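Local coordinates for protein secondary thiamine-phosphate synthase enzyme (Thermus thermophilus, PDB 2CU5) that is probably a secondary thiamine-phosphate synthase of the UPF0047 (YjbQ) family, its cellular role remaining unproven, at residues V17-T20 with R21-A25; S28-T31 with G32-L36; P53-A56 with Q57-G61; L85-L89 with T90-L94. All coordinates share one frame; numbering follows the deposited sequence.

Contact 1 of 4, residues V17-T20 with R21-A25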
loop_
_atom_site.group_PDB
_atom_site.type_symbol
_atom_site.label_atom_id
_atom_site.label_comp_id
_atom_site.label_asym_id
_atom_site.label_seq_id
_atom_site.Cartn_x
_atom_site.Cartn_y
_atom_site.Cartn_z
ATOM N N VAL A 17 -10.601 -6.283 -11.994
ATOM C CA VAL A 17 -10.896 -5.764 -13.325
ATOM C C VAL A 17 -9.620 -5.157 -13.891
ATOM O O VAL A 17 -9.041 -4.251 -13.296
ATOM C CB VAL A 17 -11.995 -4.680 -13.267
ATOM C CG1 VAL A 17 -12.341 -4.211 -14.675
ATOM C CG2 VAL A 17 -13.230 -5.232 -12.573
ATOM N N ASN A 18 -9.190 -5.668 -15.040
ATOM C CA ASN A 18 -7.976 -5.192 -15.695
ATOM C C ASN A 18 -8.245 -3.829 -16.337
ATOM O O ASN A 18 -8.970 -3.735 -17.323
ATOM C CB ASN A 18 -7.547 -6.194 -16.769
ATOM C CG ASN A 18 -6.156 -5.917 -17.300
ATOM O OD1 ASN A 18 -5.762 -4.763 -17.454
ATOM N ND2 ASN A 18 -5.404 -6.976 -17.583
ATOM N N ILE A 19 -7.658 -2.777 -15.781
ATOM C CA ILE A 19 -7.866 -1.427 -16.300
ATOM C C ILE A 19 -6.611 -0.843 -16.938
ATOM O O ILE A 19 -6.520 0.363 -17.166
ATOM C CB ILE A 19 -8.311 -0.482 -15.177
ATOM C CG1 ILE A 19 -7.210 -0.413 -14.109
ATOM C CG2 ILE A 19 -9.641 -0.971 -14.580
ATOM C CD1 ILE A 19 -7.449 0.613 -13.023
ATOM N N THR A 20 -5.644 -1.703 -17.225
ATOM C CA THR A 20 -4.385 -1.271 -17.815
ATOM C C THR A 20 -4.594 -0.444 -19.081
ATOM O O THR A 20 -4.095 0.677 -19.189
ATOM C CB THR A 20 -3.495 -2.485 -18.165
ATOM O OG1 THR A 20 -3.416 -3.366 -17.036
ATOM C CG2 THR A 20 -2.087 -2.032 -18.532
ATOM N N ARG A 21 -5.337 -0.998 -20.033
ATOM C CA ARG A 21 -5.580 -0.314 -21.296
ATOM C C ARG A 21 -6.417 0.948 -21.150
ATOM O O ARG A 21 -6.158 1.943 -21.830
ATOM C CB ARG A 21 -6.233 -1.271 -22.303
ATOM C CG ARG A 21 -6.509 -0.648 -23.668
ATOM C CD ARG A 21 -5.293 0.103 -24.201
ATOM N NE ARG A 21 -4.089 -0.726 -24.232
ATOM C CZ ARG A 21 -3.930 -1.791 -25.010
ATOM N NH1 ARG A 21 -4.899 -2.170 -25.832
ATOM N NH2 ARG A 21 -2.791 -2.474 -24.975
ATOM N N LYS A 22 -7.416 0.923 -20.273
ATOM C CA LYS A 22 -8.246 2.110 -20.073
ATOM C C LYS A 22 -7.441 3.255 -19.453
ATOM O O LYS A 22 -7.688 4.429 -19.749
ATOM C CB LYS A 22 -9.479 1.774 -19.221
ATOM C CG LYS A 22 -10.527 0.991 -20.016
ATOM C CD LYS A 22 -11.818 0.751 -19.254
ATOM C CE LYS A 22 -12.817 -0.009 -20.124
ATOM N NZ LYS A 22 -14.119 -0.256 -19.442
ATOM N N VAL A 23 -6.482 2.921 -18.592
ATOM C CA VAL A 23 -5.633 3.945 -17.992
ATOM C C VAL A 23 -4.732 4.506 -19.091
ATOM O O VAL A 23 -4.576 5.714 -19.217
ATOM C CB VAL A 23 -4.721 3.375 -16.880
ATOM C CG1 VAL A 23 -3.632 4.393 -16.522
ATOM C CG2 VAL A 23 -5.541 3.054 -15.637
ATOM N N GLU A 24 -4.141 3.618 -19.885
ATOM C CA GLU A 24 -3.248 4.036 -20.965
ATOM C C GLU A 24 -3.964 4.934 -21.969
ATOM O O GLU A 24 -3.375 5.880 -22.499
ATOM C CB GLU A 24 -2.664 2.813 -21.684
ATOM C CG GLU A 24 -1.771 1.954 -20.796
ATOM C CD GLU A 24 -1.208 0.731 -21.496
ATOM O OE1 GLU A 24 -1.951 0.075 -22.253
ATOM O OE2 GLU A 24 -0.024 0.408 -21.272
ATOM N N ALA A 25 -5.234 4.643 -22.226
ATOM C CA ALA A 25 -6.008 5.439 -23.169
ATOM C C ALA A 25 -6.197 6.860 -22.655
ATOM O O ALA A 25 -6.458 7.777 -23.434
ATOM C CB ALA A 25 -7.364 4.784 -23.426
HETATM O O HOH W 1 -8.537 -1.641 -19.457
HETATM O O HOH W 2 -6.280 -3.857 -19.963
#
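Glu24 stands one helical turn beyond Thr20, and the two side chains run side by side in the same direction at the start of helix 20-25. Traced outward, Glu24 CB rests against the carbonyl oxygen of Thr20, which also accepts the backbone bond from Glu24 N. With CG placed beside its own backbone N (chi1 -64°), the next carbon presses on that carbonyl, Glu24 CG lying 3.1 Å from Thr20 O. The carboxylate carbon then reaches the methyl of Thr20, Glu24 CD to Thr20 CG2 4.1 Å. At the tip, Glu24 OE1 forms a salt bridge to Arg21 NE at 3.0 Å, entering the guanidinium plane at its edge with an almost straight N-H...O angle of 174°, while OE2 takes Leu103 N. With an alanine here in place of Glu24, Arg21 NE and Leu103 N would probably be left without their acceptor and the guanidinium free to turn.

Ahead of the helix, Asn18 forms an Asx turn: its OD1 accepts Thr20 N at 3.1 Å, in the carbonyl plane, and Thr20 OG1 at 2.8 Å. A water bridges the same OD1 to Arg21 N, and a second links Asn18 O to Lys22 N, so solvent serves backbone N-H groups of the first turn. Ile19, at the N-cap position, accepts Val23 N through its O at 2.9 Å, and its side chain crosses that of Val23 at an angle, Ile19 CD1 4.1 Å from Val23 CG2. The junction joins strand 15-18, paired with strand 110-115, to helix 20-25, whose Val23 packs on Leu7 of strand 5-11 and Leu103 of strand 102-103.

Contact 2 of 4, residues S28-T31 with G32-L36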
loop_
_atom_site.group_PDB
_atom_site.type_symbol
_atom_site.label_atom_id
_atom_site.label_comp_id
_atom_site.label_asym_id
_atom_site.label_seq_id
_atom_site.Cartn_x
_atom_site.Cartn_y
_atom_site.Cartn_z
ATOM N N SER A 28 -2.823 9.963 -23.248
ATOM C CA SER A 28 -2.528 10.814 -24.404
ATOM C C SER A 28 -1.033 10.826 -24.739
ATOM O O SER A 28 -0.439 11.888 -24.921
ATOM C CB SER A 28 -3.006 12.247 -24.143
ATOM O OG SER A 28 -4.417 12.299 -23.999
ATOM N N GLY A 29 -0.429 9.644 -24.808
ATOM C CA GLY A 29 0.985 9.546 -25.137
ATOM C C GLY A 29 1.963 10.124 -24.125
ATOM O O GLY A 29 3.128 10.348 -24.444
ATOM N N HIS A 30 1.501 10.359 -22.903
ATOM C CA HIS A 30 2.355 10.914 -21.854
ATOM C C HIS A 30 3.569 10.043 -21.524
ATOM O O HIS A 30 3.520 8.817 -21.623
ATOM C CB HIS A 30 1.536 11.113 -20.572
ATOM C CG HIS A 30 2.351 11.530 -19.383
ATOM N ND1 HIS A 30 2.915 12.783 -19.266
ATOM C CD2 HIS A 30 2.694 10.859 -18.255
ATOM C CE1 HIS A 30 3.567 12.866 -18.120
ATOM N NE2 HIS A 30 3.449 11.713 -17.487
ATOM N N THR A 31 4.663 10.700 -21.146
ATOM C CA THR A 31 5.881 10.017 -20.726
ATOM C C THR A 31 6.213 10.572 -19.346
ATOM O O THR A 31 6.440 11.770 -19.188
ATOM C CB THR A 31 7.071 10.283 -21.667
ATOM O OG1 THR A 31 6.860 9.608 -22.910
ATOM C CG2 THR A 31 8.368 9.776 -21.040
ATOM N N GLY A 32 6.225 9.698 -18.346
ATOM C CA GLY A 32 6.515 10.126 -16.988
ATOM C C GLY A 32 5.657 9.342 -16.014
ATOM O O GLY A 32 4.972 8.400 -16.412
ATOM N N LEU A 33 5.679 9.725 -14.744
ATOM C CA LEU A 33 4.887 9.024 -13.743
ATOM C C LEU A 33 3.397 9.300 -13.917
ATOM O O LEU A 33 2.998 10.354 -14.414
ATOM C CB LEU A 33 5.345 9.421 -12.336
ATOM C CG LEU A 33 6.711 8.841 -11.956
ATOM C CD1 LEU A 33 7.251 9.495 -10.697
ATOM C CD2 LEU A 33 6.567 7.339 -11.771
ATOM N N VAL A 34 2.587 8.327 -13.514
ATOM C CA VAL A 34 1.136 8.411 -13.603
ATOM C C VAL A 34 0.547 8.065 -12.238
ATOM O O VAL A 34 0.894 7.040 -11.649
ATOM C CB VAL A 34 0.580 7.409 -14.643
ATOM C CG1 VAL A 34 -0.938 7.451 -14.648
ATOM C CG2 VAL A 34 1.131 7.734 -16.034
ATOM N N TYR A 35 -0.335 8.923 -11.742
ATOM C CA TYR A 35 -0.980 8.705 -10.450
ATOM C C TYR A 35 -2.393 8.162 -10.665
ATOM O O TYR A 35 -3.129 8.657 -11.523
ATOM C CB TYR A 35 -1.039 10.026 -9.673
ATOM C CG TYR A 35 -1.857 9.982 -8.402
ATOM C CD1 TYR A 35 -1.399 9.304 -7.271
ATOM C CD2 TYR A 35 -3.097 10.615 -8.332
ATOM C CE1 TYR A 35 -2.165 9.260 -6.095
ATOM C CE2 TYR A 35 -3.865 10.579 -7.165
ATOM C CZ TYR A 35 -3.394 9.901 -6.053
ATOM O OH TYR A 35 -4.155 9.878 -4.905
ATOM N N LEU A 36 -2.757 7.134 -9.895
ATOM C CA LEU A 36 -4.082 6.522 -9.973
ATOM C C LEU A 36 -4.696 6.494 -8.580
ATOM O O LEU A 36 -4.007 6.207 -7.597
ATOM C CB LEU A 36 -3.996 5.092 -10.504
ATOM C CG LEU A 36 -3.413 4.861 -11.899
ATOM C CD1 LEU A 36 -3.464 3.377 -12.195
ATOM C CD2 LEU A 36 -4.208 5.645 -12.949
#
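His30 lays its imidazole alongside the start of strand 32-37, where Gly32, Leu33 and Val34 meet it. The polar part of the contact is slight: His30 NE2 donates to Leu33 O in a weak hydrogen bond of 3.4 Å, bent to 135° at the hydrogen, with the carbonyl oxygen at the ring edge and near its plane. The ring gets there because CG is anti to the backbone N (chi1 173°), which carries the imidazole forward along the chain.

Van der Waals contact does the rest. His30 NE2 lies 3.5 Å from Gly32 CA, and CD2 is 3.7 Å from Gly32 N, so the ring follows the glycine backbone closely. Val34 CG2 meets the ring edge, 4.1 Å from His30 CD2. Gly32 has a positive phi of 143°, and a CB built there would run into both His30 NE2 and Thr31 O; the lack of a side chain lets the ring come this close.

The segment is the loop-to-strand entry into a five-stranded antiparallel sheet, in which strand 32-37 lies between strands 93-99 and 120-128. Backbone bonds fasten both parts of it: His30 pairs with Gly101, Gly32 with Ala98, and Val34 with Leu96. Thr31 OG1 finds its partner in Lys100 N.

Apolar cover comes from Leu128, which touches His30, and from Val126 and Leu27, both against Val34. Farther along the strand, Leu33 packs on Leu129 of the second subunit, and Tyr35 OH is hydrogen-bonded to Leu95 O of the third.

Contact 3 of 4, residues P53-A56 with Q57-G61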
loop_
_atom_site.group_PDB
_atom_site.type_symbol
_atom_site.label_atom_id
_atom_site.label_comp_id
_atom_site.label_asym_id
_atom_site.label_seq_id
_atom_site.Cartn_x
_atom_site.Cartn_y
_atom_site.Cartn_z
ATOM N N PRO A 53 -5.264 -16.817 -15.050
ATOM C CA PRO A 53 -6.518 -16.484 -14.364
ATOM C C PRO A 53 -6.614 -16.980 -12.921
ATOM O O PRO A 53 -7.309 -16.387 -12.098
ATOM C CB PRO A 53 -7.585 -17.138 -15.250
ATOM C CG PRO A 53 -6.947 -17.176 -16.595
ATOM C CD PRO A 53 -5.536 -17.585 -16.277
ATOM N N THR A 54 -5.918 -18.070 -12.620
ATOM C CA THR A 54 -5.966 -18.642 -11.280
ATOM C C THR A 54 -5.298 -17.781 -10.214
ATOM O O THR A 54 -5.618 -17.902 -9.031
ATOM C CB THR A 54 -5.359 -20.062 -11.261
ATOM O OG1 THR A 54 -3.982 -20.016 -11.653
ATOM C CG2 THR A 54 -6.125 -20.964 -12.222
ATOM N N VAL A 55 -4.380 -16.909 -10.624
ATOM C CA VAL A 55 -3.719 -16.028 -9.667
ATOM C C VAL A 55 -4.784 -15.137 -9.019
ATOM O O VAL A 55 -4.859 -15.030 -7.791
ATOM C CB VAL A 55 -2.625 -15.154 -10.351
ATOM C CG1 VAL A 55 -2.189 -14.025 -9.426
ATOM C CG2 VAL A 55 -1.415 -16.012 -10.694
ATOM N N ALA A 56 -5.625 -14.518 -9.841
ATOM C CA ALA A 56 -6.681 -13.656 -9.322
ATOM C C ALA A 56 -7.660 -14.482 -8.490
ATOM O O ALA A 56 -8.131 -14.040 -7.447
ATOM C CB ALA A 56 -7.419 -12.962 -10.477
ATOM N N GLN A 57 -7.961 -15.683 -8.964
ATOM C CA GLN A 57 -8.875 -16.574 -8.260
ATOM C C GLN A 57 -8.376 -16.872 -6.844
ATOM O O GLN A 57 -9.128 -16.754 -5.872
ATOM C CB GLN A 57 -9.033 -17.875 -9.044
ATOM C CG GLN A 57 -9.854 -17.726 -10.320
ATOM C CD GLN A 57 -9.759 -18.946 -11.213
ATOM O OE1 GLN A 57 -9.696 -20.077 -10.728
ATOM N NE2 GLN A 57 -9.759 -18.726 -12.525
ATOM N N ASP A 58 -7.109 -17.256 -6.728
ATOM C CA ASP A 58 -6.547 -17.557 -5.417
ATOM C C ASP A 58 -6.458 -16.314 -4.531
ATOM O O ASP A 58 -6.665 -16.399 -3.319
ATOM C CB ASP A 58 -5.165 -18.205 -5.557
ATOM C CG ASP A 58 -5.233 -19.615 -6.124
ATOM O OD1 ASP A 58 -6.352 -20.117 -6.343
ATOM O OD2 ASP A 58 -4.166 -20.224 -6.346
ATOM N N LEU A 59 -6.157 -15.160 -5.122
ATOM C CA LEU A 59 -6.070 -13.930 -4.339
ATOM C C LEU A 59 -7.405 -13.612 -3.673
ATOM O O LEU A 59 -7.458 -13.311 -2.477
ATOM C CB LEU A 59 -5.644 -12.746 -5.222
ATOM C CG LEU A 59 -4.175 -12.705 -5.653
ATOM C CD1 LEU A 59 -3.954 -11.568 -6.661
ATOM C CD2 LEU A 59 -3.296 -12.518 -4.424
ATOM N N LEU A 60 -8.483 -13.677 -4.451
ATOM C CA LEU A 60 -9.815 -13.396 -3.929
ATOM C C LEU A 60 -10.241 -14.444 -2.901
ATOM O O LEU A 60 -10.869 -14.120 -1.891
ATOM C CB LEU A 60 -10.834 -13.358 -5.070
ATOM C CG LEU A 60 -10.739 -12.156 -6.018
ATOM C CD1 LEU A 60 -11.676 -12.349 -7.194
ATOM C CD2 LEU A 60 -11.081 -10.883 -5.258
ATOM N N GLY A 61 -9.910 -15.699 -3.179
ATOM C CA GLY A 61 -10.259 -16.772 -2.267
ATOM C C GLY A 61 -9.560 -16.596 -0.935
ATOM O O GLY A 61 -10.173 -16.727 0.122
#
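Gln57 folds its side chain back along the Pro53-Thr54 backbone of helix 53-66. Gln57 CG sits 3.4 Å from Pro53 O, the oxygen that also accepts Gln57 N. Beyond it, the extended chain carries the amide backward, where Gln57 NE2 comes to 3.8 Å from Pro53 CB and Gln57 OE1 to 4.0 Å from Thr54 CG2. Were Gln57 replaced by an alanine, the Pro53 ring and the Thr54 methyl would probably lose their cover. Val55 and Leu59, one turn apart, lie side by side, Val55 CG1 to Leu59 CD1 4.1 Å.

Successive i to i+4 bonds position these side chains. Asp58 N reaches Thr54 O at 2.8 Å, Leu59 N reaches Val55 O at 3.0 Å, and Leu60 N reaches Ala56 O at 3.0 Å, the regular pattern of an alpha-helix. Thr54 OG1 is held by Asp52 OD1 and by His76 ND1 of the second subunit, and the Asp58 carboxylate by Ser81 OG and the backbone N atoms of Arg75 and His76 of that subunit.

The helix lies between its own strands 15-18 and 43-48 and the second subunit: Ala56, Leu59 and Leu60 pack on Phe16, Val55 touches Gln48, and Leu59 also meets Leu85 of the second subunit.

Contact 4 of 4, residues L85-L89 with T90-L94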
loop_
_atom_site.group_PDB
_atom_site.type_symbol
_atom_site.label_atom_id
_atom_site.label_comp_id
_atom_site.label_asym_id
_atom_site.label_seq_id
_atom_site.Cartn_x
_atom_site.Cartn_y
_atom_site.Cartn_z
ATOM N N LEU A 85 -12.004 -3.700 4.859
ATOM C CA LEU A 85 -10.708 -4.253 5.218
ATOM C C LEU A 85 -9.894 -4.647 3.989
ATOM O O LEU A 85 -8.705 -4.349 3.912
ATOM C CB LEU A 85 -10.872 -5.470 6.137
ATOM C CG LEU A 85 -9.544 -6.118 6.553
ATOM C CD1 LEU A 85 -8.664 -5.101 7.277
ATOM C CD2 LEU A 85 -9.821 -7.321 7.457
ATOM N N LYS A 86 -10.521 -5.318 3.027
ATOM C CA LYS A 86 -9.792 -5.721 1.832
ATOM C C LYS A 86 -9.235 -4.490 1.119
ATOM O O LYS A 86 -8.135 -4.529 0.560
ATOM C CB LYS A 86 -10.697 -6.510 0.894
ATOM C CG LYS A 86 -11.137 -7.846 1.471
ATOM C CD LYS A 86 -12.114 -8.535 0.558
ATOM C CE LYS A 86 -12.600 -9.848 1.168
ATOM N NZ LYS A 86 -13.658 -10.426 0.311
ATOM N N SER A 87 -10.000 -3.405 1.158
ATOM C CA SER A 87 -9.598 -2.147 0.537
ATOM C C SER A 87 -8.381 -1.569 1.253
ATOM O O SER A 87 -7.418 -1.144 0.615
ATOM C CB SER A 87 -10.759 -1.145 0.579
ATOM O OG SER A 87 -10.353 0.140 0.142
ATOM N N LEU A 88 -8.433 -1.551 2.584
ATOM C CA LEU A 88 -7.326 -1.040 3.391
ATOM C C LEU A 88 -6.061 -1.853 3.139
ATOM O O LEU A 88 -4.960 -1.300 3.032
ATOM C CB LEU A 88 -7.696 -1.103 4.882
ATOM C CG LEU A 88 -6.658 -0.689 5.934
ATOM C CD1 LEU A 88 -7.388 -0.254 7.198
ATOM C CD2 LEU A 88 -5.710 -1.837 6.236
ATOM N N LEU A 89 -6.224 -3.167 3.035
ATOM C CA LEU A 89 -5.098 -4.069 2.814
ATOM C C LEU A 89 -4.493 -3.947 1.427
ATOM O O LEU A 89 -3.278 -4.076 1.254
ATOM C CB LEU A 89 -5.535 -5.522 3.032
ATOM C CG LEU A 89 -5.923 -5.911 4.458
ATOM C CD1 LEU A 89 -6.433 -7.361 4.475
ATOM C CD2 LEU A 89 -4.726 -5.762 5.371
ATOM N N THR A 90 -5.345 -3.705 0.440
ATOM C CA THR A 90 -4.897 -3.608 -0.937
ATOM C C THR A 90 -4.302 -2.235 -1.227
ATOM O O THR A 90 -3.225 -2.129 -1.808
ATOM C CB THR A 90 -6.071 -3.896 -1.901
ATOM O OG1 THR A 90 -6.579 -5.210 -1.642
ATOM C CG2 THR A 90 -5.622 -3.817 -3.352
ATOM N N GLY A 91 -4.998 -1.194 -0.790
ATOM C CA GLY A 91 -4.540 0.160 -1.034
ATOM C C GLY A 91 -5.463 0.793 -2.059
ATOM O O GLY A 91 -6.079 0.082 -2.854
ATOM N N VAL A 92 -5.558 2.119 -2.049
ATOM C CA VAL A 92 -6.432 2.821 -2.984
ATOM C C VAL A 92 -5.728 3.752 -3.972
ATOM O O VAL A 92 -6.375 4.582 -4.612
ATOM C CB VAL A 92 -7.507 3.637 -2.230
ATOM C CG1 VAL A 92 -8.383 2.697 -1.417
ATOM C CG2 VAL A 92 -6.850 4.675 -1.332
ATOM N N HIS A 93 -4.412 3.632 -4.092
ATOM C CA HIS A 93 -3.693 4.463 -5.046
ATOM C C HIS A 93 -2.469 3.743 -5.587
ATOM O O HIS A 93 -1.952 2.807 -4.969
ATOM C CB HIS A 93 -3.287 5.810 -4.426
ATOM C CG HIS A 93 -1.960 5.794 -3.730
ATOM N ND1 HIS A 93 -1.792 5.320 -2.447
ATOM C CD2 HIS A 93 -0.736 6.204 -4.143
ATOM C CE1 HIS A 93 -0.523 5.439 -2.099
ATOM N NE2 HIS A 93 0.140 5.973 -3.110
ATOM N N LEU A 94 -2.027 4.179 -6.761
ATOM C CA LEU A 94 -0.864 3.601 -7.413
ATOM C C LEU A 94 -0.097 4.731 -8.065
ATOM O O LEU A 94 -0.657 5.784 -8.341
ATOM C CB LEU A 94 -1.283 2.607 -8.496
ATOM C CG LEU A 94 -1.915 1.283 -8.063
ATOM C CD1 LEU A 94 -2.357 0.502 -9.284
ATOM C CD2 LEU A 94 -0.896 0.497 -7.242
#
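Thr90 turns its hydroxyl back onto the carbonyl of Lys86, one turn earlier in helix 81-90. Lys86 O is gripped twice: Thr90 N donates at 2.9 Å and Thr90 OG1 at 2.8 Å, the two arriving from opposite faces of the carbonyl plane. With OG1 set beside its own backbone N (chi1 -59°), the hydroxyl swings back to the same oxygen as the amide. Ser87 O is satisfied next, by Gly91 N at 2.8 Å and a nearly straight 165°, and only weakly by Thr90 N at 3.3 Å. Ser87 OG is hydrogen-bonded to Cys43 O; Ser87 OG also lies 3.6 Å from Val92 CG1, in van der Waals contact with the residue after Gly91.

Gly91 is the first residue to leave helical geometry. Its positive phi of 109° would press any CB onto the carbonyl before it, and it turns the chain out of helix 81-90 toward strand 93-99. Backbone bonds of Gly91 with Leu45 and of Val92 with Val38 tie the bend to neighbouring parts of the chain. Around the end of the helix, Leu89 packs on Leu89 of both neighbouring subunits, and His93 meets His93 of the second subunit, ring planes at about 85°.

The Thr90 hydroxyl thus adds a second donor to a carbonyl already bonded by its amide, and Gly91 N supplies Ser87 O, so both carbonyls in the last turn are satisfied.

How the contacts relate
Contacts 2 and 4 share the five-stranded sheet: Leu36 N probably bonds to Leu94 O, at 2.9 Å, across neighbouring strands 32-37 and 93-99. Both are largely buried, yet contact 2 relies on a ring against backbone and contact 4 on a carbonyl bonded by both an amide and a hydroxyl. Contacts 1 and 3 are partly buried and lie toward the N-terminal parts of helices, but contact 1 uses an Asx turn, waters and a salt bridge, and no other chain of the assembly touches it, whereas contact 3 sends its polar side chains into the second subunit. Contact 1 meets contact 2 through Val23 CG1 and Leu36 CD2, 3.8 Å apart. Contacts 2 and 3 are the most distant, with centres about 28 Å apart.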